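PDB 1K68: phytochrome Response Regulator RcpA from Tolypothrix sp. PCC 7601, which probably relays the signal of a cyanobacterial phytochrome as a homodimeric CheY-like response regulator that is phosphorylated on an aspartate. Local coordinates for residues A[15-20]-A[116-121]. Numbering follows the deposited sequence.
Sequences IRLIQE and ANLSQL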
# COMPACT_ATOMS: atom_id res chain seq x y z
N ILE A 15 4.54 2.69 -6.42
CA ILE A 15 5.14 1.38 -6.55
C ILE A 15 4.50 0.46 -5.53
O ILE A 15 4.11 -0.67 -5.85
CB ILE A 15 6.67 1.42 -6.30
CG1 ILE A 15 7.36 2.13 -7.46
CG2 ILE A 15 7.21 0.01 -6.14
CD1 ILE A 15 8.84 2.36 -7.27
N ARG A 16 4.37 0.95 -4.30
CA ARG A 16 3.77 0.15 -3.24
C ARG A 16 2.35 -0.27 -3.61
O ARG A 16 2.04 -1.46 -3.63
CB ARG A 16 3.73 0.93 -1.91
CG ARG A 16 3.21 0.08 -0.75
CD ARG A 16 3.21 0.82 0.59
NE ARG A 16 1.98 1.57 0.83
CZ ARG A 16 1.84 2.88 0.60
NH1 ARG A 16 2.85 3.59 0.13
NH2 ARG A 16 0.68 3.47 0.85
N LEU A 17 1.52 0.72 -3.92
CA LEU A 17 0.12 0.46 -4.28
C LEU A 17 -0.01 -0.49 -5.47
O LEU A 17 -0.75 -1.47 -5.42
CB LEU A 17 -0.57 1.79 -4.56
CG LEU A 17 -2.09 1.78 -4.78
CD1 LEU A 17 -2.64 3.17 -4.49
CD2 LEU A 17 -2.42 1.34 -6.19
N ILE A 18 0.72 -0.19 -6.54
CA ILE A 18 0.68 -1.04 -7.73
C ILE A 18 1.07 -2.47 -7.37
O ILE A 18 0.42 -3.42 -7.81
CB ILE A 18 1.63 -0.49 -8.82
CG1 ILE A 18 1.12 0.88 -9.29
CG2 ILE A 18 1.70 -1.46 -9.99
CD1 ILE A 18 2.01 1.57 -10.31
N GLN A 19 2.13 -2.64 -6.58
CA GLN A 19 2.56 -3.98 -6.18
C GLN A 19 1.51 -4.67 -5.31
O GLN A 19 1.36 -5.90 -5.38
CB GLN A 19 3.89 -3.92 -5.42
CG GLN A 19 5.05 -3.49 -6.29
CD GLN A 19 6.38 -3.57 -5.57
OE1 GLN A 19 6.48 -3.23 -4.39
NE2 GLN A 19 7.42 -4.00 -6.28
N GLU A 20 0.79 -3.90 -4.51
CA GLU A 20 -0.25 -4.45 -3.64
C GLU A 20 -1.45 -4.92 -4.45
O GLU A 20 -2.03 -5.97 -4.18
CB GLU A 20 -0.71 -3.40 -2.63
CG GLU A 20 0.34 -3.01 -1.63
CD GLU A 20 0.87 -4.21 -0.89
OE1 GLU A 20 0.05 -4.96 -0.33
OE2 GLU A 20 2.11 -4.41 -0.88
N ALA A 116 -6.88 10.17 -8.88
CA ALA A 116 -6.50 11.06 -7.79
C ALA A 116 -6.80 10.34 -6.47
O ALA A 116 -6.17 10.59 -5.45
CB ALA A 116 -7.31 12.35 -7.89
N ASN A 117 -7.78 9.45 -6.53
CA ASN A 117 -8.22 8.67 -5.38
C ASN A 117 -7.50 7.31 -5.34
O ASN A 117 -7.67 6.49 -6.24
CB ASN A 117 -9.73 8.47 -5.45
CG ASN A 117 -10.27 7.59 -4.35
OD1 ASN A 117 -10.25 6.36 -4.45
ND2 ASN A 117 -10.75 8.22 -3.27
N LEU A 118 -6.71 7.10 -4.29
CA LEU A 118 -5.96 5.86 -4.13
C LEU A 118 -6.78 4.60 -4.38
O LEU A 118 -6.34 3.71 -5.11
CB LEU A 118 -5.33 5.80 -2.74
CG LEU A 118 -4.26 6.85 -2.41
CD1 LEU A 118 -3.91 6.79 -0.94
CD2 LEU A 118 -3.02 6.61 -3.25
N SER A 119 -7.96 4.51 -3.78
CA SER A 119 -8.79 3.32 -3.96
C SER A 119 -9.19 3.14 -5.42
O SER A 119 -9.26 2.01 -5.92
CB SER A 119 -10.03 3.39 -3.06
OG SER A 119 -9.67 3.27 -1.69
N GLN A 120 -9.44 4.25 -6.11
CA GLN A 120 -9.80 4.19 -7.52
C GLN A 120 -8.60 3.65 -8.31
O GLN A 120 -8.75 2.76 -9.14
CB GLN A 120 -10.17 5.58 -8.05
CG GLN A 120 -11.65 5.92 -7.92
CD GLN A 120 -11.96 7.33 -8.39
OE1 GLN A 120 -11.46 7.78 -9.43
NE2 GLN A 120 -12.80 8.03 -7.65
N LEU A 121 -7.43 4.20 -8.03
CA LEU A 121 -6.21 3.76 -8.71
C LEU A 121 -5.99 2.28 -8.43
O LEU A 121 -5.62 1.52 -9.32
CB LEU A 121 -5.02 4.57 -8.21
CG LEU A 121 -3.63 4.17 -8.71
CD1 LEU A 121 -3.56 4.26 -10.24
CD2 LEU A 121 -2.61 5.08 -8.08
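Leu17, on helix 12-23, reaches across to Leu118 and Leu121 at the start of helix 118-135, and the side chains that meet are all apolar. Asn117 prepares that helix start: it is the N-cap, and its OD1 accepts from Gln120 N at 2.8 Å, the donor lying in the carbonyl plane on a lone pair and the N-H...O angle being 145°. This cap helps close the first turn, from which Leu118 and Leu121 project. Leu118 comes next, with its CD2 3.7 Å from Leu17 CD1; the same Leu17 methyl also lies 3.8 Å from Leu118 O. One turn further, Leu121 offers its branch point, CG standing 4.0 Å from Leu17 CD2, while Leu121 CD2 is 4.1 Å from Leu17 CD1. Because CG of Leu17 is anti to the backbone N (chi1 -172°), its fork extends outward from helix 12-23, CD1 touching both leucines and CD2 meeting Leu121. Cut back to an alanine, Leu17 would lose both methyls, which would probably open a gap beside Leu118 and Leu121. Helix 12-23 follows strand 4-8, next to the central strand 58-60 of the parallel receiver-domain sheet, whereas helix 118-135 follows edge strand 110-113. Their apolar seam adjoins the dimer interface: Pro81 of the second subunit packs on Leu17 and Leu118, and Asp80 of that subunit salt-bridges Arg16, while Phe122 of helix 118-135 adds to the packing on Leu17.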